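Local coordinates for protein unsaturated glucuronyl hydrolase (Streptococcus agalactiae, PDB 2ZZR) that hydrolyses unsaturated hyaluronan, chondroitin and heparin disaccharides, releasing the unsaturated uronic acid from the sugar it is linked to, at residues E29-I43 / C76-L89. Residues are numbered along the deposited sequence; the frame is centred on the assembly and turned at random.
Sequences EEAIEKALKQLYINI and CLWLAYEYNQDKKL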
ATOM      1  N   GLU A  29       4.095 -20.729   5.906  1.00 20.60           N
ATOM      2  CA  GLU A  29       5.012 -20.772   7.044  1.00 21.39           C
ATOM      3  C   GLU A  29       6.474 -20.707   6.595  1.00 21.07           C
ATOM      4  O   GLU A  29       7.271 -19.956   7.157  1.00 21.33           O
ATOM      5  CB  GLU A  29       4.788 -22.069   7.801  1.00 21.68           C
ATOM      6  CG  GLU A  29       5.067 -22.026   9.265  1.00 24.78           C
ATOM      7  CD  GLU A  29       4.513 -23.259   9.945  1.00 27.82           C
ATOM      8  OE1 GLU A  29       5.008 -24.367   9.645  1.00 30.94           O
ATOM      9  OE2 GLU A  29       3.576 -23.125  10.754  1.00 29.06           O
ATOM     10  N   GLU A  30       6.810 -21.499   5.583  1.00 21.34           N
ATOM     11  CA  GLU A  30       8.173 -21.544   5.050  1.00 21.66           C
ATOM     12  C   GLU A  30       8.573 -20.237   4.353  1.00 21.01           C
ATOM     13  O   GLU A  30       9.727 -19.798   4.465  1.00 20.64           O
ATOM     14  CB  GLU A  30       8.372 -22.771   4.157  1.00 21.76           C
ATOM     15  CG  GLU A  30       8.440 -24.061   4.990  1.00 23.10           C
ATOM     16  CD  GLU A  30       8.685 -25.329   4.190  1.00 23.59           C
ATOM     17  OE1 GLU A  30       8.653 -25.295   2.942  1.00 26.52           O
ATOM     18  OE2 GLU A  30       8.898 -26.382   4.832  1.00 27.02           O
ATOM     19  N   ALA A  31       7.614 -19.608   3.669  1.00 20.22           N
ATOM     20  CA  ALA A  31       7.835 -18.281   3.068  1.00 19.86           C
ATOM     21  C   ALA A  31       8.093 -17.219   4.139  1.00 19.62           C
ATOM     22  O   ALA A  31       8.985 -16.367   3.987  1.00 19.73           O
ATOM     23  CB  ALA A  31       6.654 -17.887   2.177  1.00 19.65           C
ATOM     24  N   ILE A  32       7.315 -17.267   5.221  1.00 19.11           N
ATOM     25  CA  ILE A  32       7.504 -16.357   6.347  1.00 19.16           C
ATOM     26  C   ILE A  32       8.883 -16.559   6.972  1.00 19.82           C
ATOM     27  O   ILE A  32       9.602 -15.591   7.251  1.00 19.30           O
ATOM     28  CB  ILE A  32       6.409 -16.528   7.431  1.00 18.88           C
ATOM     29  CG1 ILE A  32       5.054 -16.028   6.911  1.00 18.25           C
ATOM     30  CG2 ILE A  32       6.785 -15.775   8.702  1.00 18.52           C
ATOM     31  CD1 ILE A  32       3.870 -16.346   7.835  1.00 18.50           C
ATOM     32  N   GLU A  33       9.252 -17.821   7.182  1.00 20.23           N
ATOM     33  CA  GLU A  33      10.529 -18.123   7.817  1.00 21.07           C
ATOM     34  C   GLU A  33      11.725 -17.686   6.970  1.00 20.87           C
ATOM     35  O   GLU A  33      12.693 -17.156   7.513  1.00 21.13           O
ATOM     36  CB  GLU A  33      10.599 -19.599   8.221  1.00 21.70           C
ATOM     37  CG  GLU A  33       9.797 -19.871   9.488  1.00 23.81           C
ATOM     38  CD  GLU A  33       9.540 -21.344   9.761  1.00 28.41           C
ATOM     39  OE1 GLU A  33       9.903 -22.202   8.925  1.00 30.64           O
ATOM     40  OE2 GLU A  33       8.953 -21.639  10.823  1.00 31.31           O
ATOM     41  N   LYS A  34      11.633 -17.862   5.650  1.00 20.77           N
ATOM     42  CA  LYS A  34      12.670 -17.390   4.722  1.00 21.14           C
ATOM     43  C   LYS A  34      12.792 -15.859   4.765  1.00 21.12           C
ATOM     44  O   LYS A  34      13.900 -15.321   4.783  1.00 21.02           O
ATOM     45  CB  LYS A  34      12.407 -17.886   3.296  1.00 20.75           C
ATOM     46  CG  LYS A  34      13.579 -17.673   2.318  1.00 21.04           C
ATOM     47  CD  LYS A  34      13.335 -18.315   0.959  1.00 21.73           C
ATOM     48  CE  LYS A  34      12.278 -17.569   0.159  1.00 21.39           C
ATOM     49  NZ  LYS A  34      12.198 -18.042  -1.243  1.00 23.16           N
ATOM     50  N   ALA A  35      11.652 -15.166   4.793  1.00 21.02           N
ATOM     51  CA  ALA A  35      11.644 -13.706   4.923  1.00 20.94           C
ATOM     52  C   ALA A  35      12.290 -13.252   6.231  1.00 21.05           C
ATOM     53  O   ALA A  35      13.082 -12.303   6.244  1.00 20.96           O
ATOM     54  CB  ALA A  35      10.212 -13.160   4.811  1.00 20.86           C
ATOM     55  N   LEU A  36      11.966 -13.936   7.327  1.00 20.89           N
ATOM     56  CA  LEU A  36      12.507 -13.581   8.640  1.00 21.44           C
ATOM     57  C   LEU A  36      14.023 -13.759   8.739  1.00 21.52           C
ATOM     58  O   LEU A  36      14.698 -12.954   9.379  1.00 21.65           O
ATOM     59  CB  LEU A  36      11.786 -14.339   9.760  1.00 21.38           C
ATOM     60  CG  LEU A  36      10.694 -13.517  10.451  1.00 21.50           C
ATOM     61  CD1 LEU A  36       9.648 -12.971   9.460  1.00 21.75           C
ATOM     62  CD2 LEU A  36      10.025 -14.314  11.563  1.00 22.05           C
ATOM     63  N   LYS A  37      14.548 -14.795   8.089  1.00 21.86           N
ATOM     64  CA  LYS A  37      15.998 -15.005   8.008  1.00 22.18           C
ATOM     65  C   LYS A  37      16.683 -13.789   7.383  1.00 22.19           C
ATOM     66  O   LYS A  37      17.723 -13.337   7.868  1.00 22.29           O
ATOM     67  CB  LYS A  37      16.323 -16.265   7.211  1.00 22.52           C
ATOM     68  CG  LYS A  37      16.073 -17.560   7.976  1.00 24.03           C
ATOM     69  CD  LYS A  37      16.303 -18.755   7.087  1.00 26.53           C
ATOM     70  CE  LYS A  37      15.917 -20.048   7.788  1.00 27.85           C
ATOM     71  NZ  LYS A  37      16.065 -21.197   6.853  1.00 28.83           N
ATOM     72  N   GLN A  38      16.080 -13.249   6.323  1.00 21.94           N
ATOM     73  CA  GLN A  38      16.584 -12.023   5.697  1.00 21.79           C
ATOM     74  C   GLN A  38      16.432 -10.806   6.612  1.00 21.96           C
ATOM     75  O   GLN A  38      17.332  -9.973   6.689  1.00 21.88           O
ATOM     76  CB  GLN A  38      15.909 -11.771   4.341  1.00 21.67           C
ATOM     77  CG  GLN A  38      16.591 -10.670   3.502  1.00 21.11           C
ATOM     78  CD  GLN A  38      18.066 -10.962   3.254  1.00 20.39           C
ATOM     79  OE1 GLN A  38      18.410 -11.924   2.566  1.00 22.07           O
ATOM     80  NE2 GLN A  38      18.942 -10.128   3.817  1.00 20.05           N
ATOM     81  N   LEU A  39      15.303 -10.709   7.316  1.00 22.04           N
ATOM     82  CA  LEU A  39      15.071  -9.591   8.233  1.00 22.40           C
ATOM     83  C   LEU A  39      16.086  -9.551   9.373  1.00 23.03           C
ATOM     84  O   LEU A  39      16.568  -8.480   9.736  1.00 23.17           O
ATOM     85  CB  LEU A  39      13.642  -9.601   8.795  1.00 22.42           C
ATOM     86  CG  LEU A  39      12.493  -9.230   7.844  1.00 22.16           C
ATOM     87  CD1 LEU A  39      11.186  -9.179   8.624  1.00 21.94           C
ATOM     88  CD2 LEU A  39      12.740  -7.891   7.139  1.00 21.66           C
ATOM     89  N   TYR A  40      16.416 -10.720   9.923  1.00 23.46           N
ATOM     90  CA  TYR A  40      17.405 -10.787  11.003  1.00 24.11           C
ATOM     91  C   TYR A  40      18.798 -10.359  10.544  1.00 24.34           C
ATOM     92  O   TYR A  40      19.492  -9.629  11.259  1.00 25.04           O
ATOM     93  CB  TYR A  40      17.434 -12.181  11.633  1.00 24.08           C
ATOM     94  CG  TYR A  40      16.369 -12.374  12.689  1.00 24.16           C
ATOM     95  CD1 TYR A  40      15.205 -13.086  12.405  1.00 24.54           C
ATOM     96  CD2 TYR A  40      16.519 -11.832  13.965  1.00 24.39           C
ATOM     97  CE1 TYR A  40      14.221 -13.264  13.370  1.00 24.89           C
ATOM     98  CE2 TYR A  40      15.541 -12.005  14.936  1.00 25.27           C
ATOM     99  CZ  TYR A  40      14.393 -12.722  14.629  1.00 24.45           C
ATOM    100  OH  TYR A  40      13.420 -12.906  15.583  1.00 24.57           O
ATOM    101  N   ILE A  41      19.178 -10.803   9.349  1.00 24.57           N
ATOM    102  CA  ILE A  41      20.418 -10.382   8.684  1.00 24.83           C
ATOM    103  C   ILE A  41      20.429  -8.861   8.462  1.00 24.98           C
ATOM    104  O   ILE A  41      21.456  -8.204   8.659  1.00 25.12           O
ATOM    105  CB  ILE A  41      20.624 -11.162   7.356  1.00 24.77           C
ATOM    106  CG1 ILE A  41      20.990 -12.624   7.651  1.00 24.61           C
ATOM    107  CG2 ILE A  41      21.692 -10.506   6.465  1.00 25.02           C
ATOM    108  CD1 ILE A  41      20.971 -13.533   6.444  1.00 25.07           C
ATOM    109  N   ASN A  42      19.279  -8.303   8.088  1.00 24.86           N
ATOM    110  CA  ASN A  42      19.168  -6.859   7.853  1.00 25.02           C
ATOM    111  C   ASN A  42      19.090  -5.975   9.098  1.00 25.26           C
ATOM    112  O   ASN A  42      19.499  -4.819   9.049  1.00 25.32           O
ATOM    113  CB  ASN A  42      18.020  -6.551   6.883  1.00 24.78           C
ATOM    114  CG  ASN A  42      18.344  -6.961   5.456  1.00 24.24           C
ATOM    115  OD1 ASN A  42      19.472  -7.356   5.147  1.00 23.69           O
ATOM    116  ND2 ASN A  42      17.355  -6.856   4.573  1.00 23.98           N
ATOM    117  N   ILE A  43      18.571  -6.501  10.209  1.00 25.62           N
ATOM    118  CA  ILE A  43      18.570  -5.749  11.471  1.00 25.95           C
ATOM    119  C   ILE A  43      20.009  -5.346  11.841  1.00 26.18           C
ATOM    120  O   ILE A  43      20.263  -4.231  12.313  1.00 26.07           O
ATOM    121  CB  ILE A  43      17.888  -6.542  12.623  1.00 26.24           C
ATOM    122  CG1 ILE A  43      16.370  -6.582  12.405  1.00 26.34           C
ATOM    123  CG2 ILE A  43      18.200  -5.920  13.996  1.00 26.54           C
ATOM    124  CD1 ILE A  43      15.606  -7.409  13.436  1.00 26.10           C
ATOM    125  N   CYS A  76       7.804  -4.306   8.715  1.00 15.11           N
ATOM    126  CA  CYS A  76       8.355  -5.658   8.525  1.00 15.51           C
ATOM    127  C   CYS A  76       8.749  -6.253   9.878  1.00 15.90           C
ATOM    128  O   CYS A  76       8.460  -7.422  10.164  1.00 16.07           O
ATOM    129  CB  CYS A  76       9.577  -5.655   7.594  1.00 15.28           C
ATOM    130  SG  CYS A  76       9.223  -5.368   5.831  1.00 15.93           S
ATOM    131  N   LEU A  77       9.403  -5.441  10.706  1.00 16.15           N
ATOM    132  CA  LEU A  77       9.814  -5.879  12.045  1.00 16.65           C
ATOM    133  C   LEU A  77       8.623  -6.263  12.929  1.00 16.83           C
ATOM    134  O   LEU A  77       8.663  -7.302  13.602  1.00 17.17           O
ATOM    135  CB  LEU A  77      10.666  -4.810  12.736  1.00 16.89           C
ATOM    136  CG  LEU A  77      11.930  -4.368  11.992  1.00 17.07           C
ATOM    137  CD1 LEU A  77      12.683  -3.320  12.807  1.00 17.78           C
ATOM    138  CD2 LEU A  77      12.826  -5.540  11.617  1.00 18.21           C
ATOM    139  N   TRP A  78       7.574  -5.440  12.926  1.00 16.58           N
ATOM    140  CA  TRP A  78       6.381  -5.725  13.734  1.00 16.73           C
ATOM    141  C   TRP A  78       5.653  -6.973  13.241  1.00 16.92           C
ATOM    142  O   TRP A  78       5.175  -7.773  14.051  1.00 16.83           O
ATOM    143  CB  TRP A  78       5.408  -4.540  13.789  1.00 16.71           C
ATOM    144  CG  TRP A  78       5.847  -3.389  14.648  1.00 17.19           C
ATOM    145  CD1 TRP A  78       5.927  -2.076  14.275  1.00 16.90           C
ATOM    146  CD2 TRP A  78       6.264  -3.444  16.021  1.00 17.68           C
ATOM    147  NE1 TRP A  78       6.358  -1.307  15.331  1.00 18.22           N
ATOM    148  CE2 TRP A  78       6.581  -2.121  16.413  1.00 17.88           C
ATOM    149  CE3 TRP A  78       6.411  -4.483  16.954  1.00 18.31           C
ATOM    150  CZ2 TRP A  78       7.041  -1.809  17.699  1.00 17.71           C
ATOM    151  CZ3 TRP A  78       6.863  -4.170  18.234  1.00 17.28           C
ATOM    152  CH2 TRP A  78       7.165  -2.845  18.597  1.00 17.46           C
ATOM    153  N   LEU A  79       5.580  -7.150  11.922  1.00 16.82           N
ATOM    154  CA  LEU A  79       4.955  -8.352  11.368  1.00 16.80           C
ATOM    155  C   LEU A  79       5.708  -9.603  11.802  1.00 17.60           C
ATOM    156  O   LEU A  79       5.095 -10.592  12.210  1.00 17.94           O
ATOM    157  CB  LEU A  79       4.894  -8.285   9.850  1.00 16.42           C
ATOM    158  CG  LEU A  79       3.863  -7.295   9.317  1.00 15.21           C
ATOM    159  CD1 LEU A  79       4.041  -7.199   7.819  1.00 14.54           C
ATOM    160  CD2 LEU A  79       2.433  -7.730   9.669  1.00 14.61           C
ATOM    161  N   ALA A  80       7.035  -9.537  11.716  1.00 17.72           N
ATOM    162  CA  ALA A  80       7.902 -10.629  12.162  1.00 18.70           C
ATOM    163  C   ALA A  80       7.692 -10.896  13.654  1.00 19.40           C
ATOM    164  O   ALA A  80       7.626 -12.058  14.082  1.00 19.42           O
ATOM    165  CB  ALA A  80       9.367 -10.289  11.874  1.00 18.32           C
ATOM    166  N   TYR A  81       7.580  -9.819  14.429  1.00 19.86           N
ATOM    167  CA  TYR A  81       7.354  -9.900  15.872  1.00 20.97           C
ATOM    168  C   TYR A  81       6.035 -10.594  16.216  1.00 21.50           C
ATOM    169  O   TYR A  81       5.963 -11.363  17.176  1.00 21.74           O
ATOM    170  CB  TYR A  81       7.410  -8.510  16.511  1.00 21.25           C
ATOM    171  CG  TYR A  81       7.118  -8.509  17.994  1.00 21.37           C
ATOM    172  CD1 TYR A  81       5.927  -7.980  18.492  1.00 21.76           C
ATOM    173  CD2 TYR A  81       8.029  -9.054  18.904  1.00 22.15           C
ATOM    174  CE1 TYR A  81       5.653  -7.986  19.858  1.00 22.60           C
ATOM    175  CE2 TYR A  81       7.764  -9.066  20.264  1.00 21.49           C
ATOM    176  CZ  TYR A  81       6.579  -8.533  20.734  1.00 22.38           C
ATOM    177  OH  TYR A  81       6.312  -8.540  22.081  1.00 22.54           O
ATOM    178  N   GLU A  82       4.993 -10.325  15.434  1.00 21.52           N
ATOM    179  CA  GLU A  82       3.722 -11.021  15.612  1.00 21.93           C
ATOM    180  C   GLU A  82       3.856 -12.512  15.354  1.00 22.37           C
ATOM    181  O   GLU A  82       3.165 -13.319  15.978  1.00 22.81           O
ATOM    182  CB  GLU A  82       2.656 -10.441  14.696  1.00 21.69           C
ATOM    183  CG  GLU A  82       2.293  -9.019  15.053  1.00 21.26           C
ATOM    184  CD  GLU A  82       0.945  -8.632  14.521  1.00 22.18           C
ATOM    185  OE1 GLU A  82       0.845  -7.575  13.867  1.00 19.68           O
ATOM    186  OE2 GLU A  82      -0.013  -9.389  14.764  1.00 22.74           O
ATOM    187  N   TYR A  83       4.747 -12.867  14.435  1.00 22.78           N
ATOM    188  CA  TYR A  83       4.966 -14.255  14.075  1.00 23.30           C
ATOM    189  C   TYR A  83       5.719 -15.042  15.146  1.00 23.87           C
ATOM    190  O   TYR A  83       5.345 -16.173  15.443  1.00 23.83           O
ATOM    191  CB  TYR A  83       5.695 -14.365  12.736  1.00 23.54           C
ATOM    192  CG  TYR A  83       5.927 -15.793  12.298  1.00 23.42           C
ATOM    193  CD1 TYR A  83       4.887 -16.551  11.756  1.00 23.36           C
ATOM    194  CD2 TYR A  83       7.182 -16.389  12.431  1.00 22.70           C
ATOM    195  CE1 TYR A  83       5.090 -17.854  11.350  1.00 23.95           C
ATOM    196  CE2 TYR A  83       7.397 -17.700  12.031  1.00 23.83           C
ATOM    197  CZ  TYR A  83       6.345 -18.429  11.494  1.00 24.67           C
ATOM    198  OH  TYR A  83       6.543 -19.726  11.091  1.00 25.37           O
ATOM    199  N   ASN A  84       6.770 -14.458  15.718  1.00 24.44           N
ATOM    200  CA  ASN A  84       7.630 -15.225  16.637  1.00 25.11           C
ATOM    201  C   ASN A  84       7.813 -14.687  18.066  1.00 25.87           C
ATOM    202  O   ASN A  84       8.507 -15.316  18.875  1.00 26.27           O
ATOM    203  CB  ASN A  84       8.982 -15.568  15.977  1.00 25.12           C
ATOM    204  CG  ASN A  84       9.912 -14.360  15.829  1.00 24.69           C
ATOM    205  OD1 ASN A  84      10.926 -14.434  15.131  1.00 26.77           O
ATOM    206  ND2 ASN A  84       9.582 -13.258  16.486  1.00 23.91           N
ATOM    207  N   GLN A  85       7.193 -13.540  18.360  1.00 26.12           N
ATOM    208  CA  GLN A  85       7.229 -12.927  19.698  0.50 26.53           C
ATOM    209  C   GLN A  85       8.652 -12.719  20.254  1.00 26.78           C
ATOM    210  O   GLN A  85       8.862 -12.760  21.471  1.00 27.09           O
ATOM    211  CB  GLN A  85       6.365 -13.729  20.693  0.50 26.53           C
ATOM    212  CG  GLN A  85       4.886 -13.873  20.311  0.50 26.74           C
ATOM    213  CD  GLN A  85       4.624 -14.973  19.287  0.50 27.10           C
ATOM    214  OE1 GLN A  85       5.224 -16.049  19.336  0.50 27.30           O
ATOM    215  NE2 GLN A  85       3.715 -14.706  18.359  0.50 27.14           N
ATOM    216  N   ASP A  86       9.618 -12.494  19.365  1.00 26.94           N
ATOM    217  CA  ASP A  86      11.016 -12.272  19.754  1.00 27.17           C
ATOM    218  C   ASP A  86      11.184 -10.847  20.262  1.00 27.50           C
ATOM    219  O   ASP A  86      11.026  -9.882  19.508  1.00 27.30           O
ATOM    220  CB  ASP A  86      11.954 -12.551  18.569  1.00 26.97           C
ATOM    221  CG  ASP A  86      13.444 -12.418  18.918  1.00 26.43           C
ATOM    222  OD1 ASP A  86      13.808 -12.177  20.087  1.00 26.54           O
ATOM    223  OD2 ASP A  86      14.268 -12.567  17.992  1.00 26.14           O
ATOM    224  N   LYS A  87      11.503 -10.729  21.550  1.00 27.71           N
ATOM    225  CA  LYS A  87      11.727  -9.440  22.203  1.00 28.23           C
ATOM    226  C   LYS A  87      12.766  -8.571  21.473  1.00 27.76           C
ATOM    227  O   LYS A  87      12.677  -7.344  21.505  1.00 28.05           O
ATOM    228  CB  LYS A  87      12.152  -9.661  23.661  1.00 28.48           C
ATOM    229  CG  LYS A  87      11.558  -8.664  24.657  1.00 30.71           C
ATOM    230  CD  LYS A  87      12.444  -7.436  24.863  1.00 33.76           C
ATOM    231  CE  LYS A  87      13.507  -7.651  25.941  1.00 35.68           C
ATOM    232  NZ  LYS A  87      12.944  -7.546  27.324  1.00 37.63           N
ATOM    233  N   LYS A  88      13.735  -9.214  20.818  1.00 27.47           N
ATOM    234  CA  LYS A  88      14.769  -8.512  20.051  1.00 27.00           C
ATOM    235  C   LYS A  88      14.160  -7.654  18.932  1.00 26.41           C
ATOM    236  O   LYS A  88      14.623  -6.539  18.667  1.00 25.96           O
ATOM    237  CB  LYS A  88      15.767  -9.508  19.452  1.00 27.37           C
ATOM    238  CG  LYS A  88      16.960  -8.853  18.748  1.00 29.13           C
ATOM    239  CD  LYS A  88      17.510  -9.715  17.617  1.00 31.60           C
ATOM    240  CE  LYS A  88      18.418 -10.821  18.134  1.00 32.45           C
ATOM    241  NZ  LYS A  88      18.601 -11.892  17.113  1.00 33.98           N
ATOM    242  N   LEU A  89      13.128  -8.188  18.283  1.00 25.58           N
ATOM    243  CA  LEU A  89      12.422  -7.463  17.225  1.00 25.09           C
ATOM    244  C   LEU A  89      11.677  -6.256  17.780  1.00 24.71           C
ATOM    245  O   LEU A  89      11.737  -5.167  17.208  1.00 24.63           O
ATOM    246  CB  LEU A  89      11.462  -8.395  16.479  1.00 24.99           C
ATOM    247  CG  LEU A  89      12.113  -9.520  15.673  1.00 25.24           C
ATOM    248  CD1 LEU A  89      11.060 -10.492  15.192  1.00 25.92           C
ATOM    249  CD2 LEU A  89      12.921  -8.987  14.499  1.00 26.66           C
TER
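The Tyr83 side chain packs as a knob among Glu29, Ile32, Glu33 and Leu36 on helix 29-43. Its CG lies anti to the backbone N (chi1 -179°), which carries the ring out to the facing helix. Ile32 CG2 sits over the centre of one ring face, 3.5 Å from the centroid of the Tyr83 ring, a CH-pi contact. Leu36 CD2 touches Tyr83 CD2, while Glu29 CG lies at the ring edge, near the hydroxyl. Tyr390 of helix 376-390 also meets this ring, and its hydroxyl is hydrogen-bonded to Glu29 OE2.

The apolar packing continues along helix 29-43. Leu36 and Ala80 have the nearest CA atoms of the two segments, with Leu36 CA 6.5 Å from Ala80 CA. Leu36 CD1 and Leu39 CD1 both rest on the Ala80 methyl, and Leu39 CD2 meets Cys76 CB. Ile43 reaches Leu77 CD2 through CG1. Its CD1 presses tightly on Leu89, at 3.3 Å from Leu89 CD2.

Two tyrosine hydroxyls make the polar links. Tyr83 OH donates to Glu33 OE2 at 3.1 Å, from above the carboxylate plane. Tyr40 OH lies 2.6 Å from Asp86 OD2 and 3.0 Å from Asn84 OD1, and its single proton may serve either acceptor. The Asp86 carboxylate is nearly coplanar with the Tyr40 ring. Its other oxygen, OD1, accepts from Lys88 N and caps helix 87-105. Tyr40 is thereby tied to the turn between helices 70-84 and 87-105, where Gln85 has positive phi.

The segments of helices 29-43 and 76-84 cross at -125°, with axes 10.8 Å apart. The contact joins helix 25-46 to the hairpin of helices 70-84 and 87-105 in the (alpha/alpha)6 barrel of glycoside hydrolase family 88, away from the substrate site.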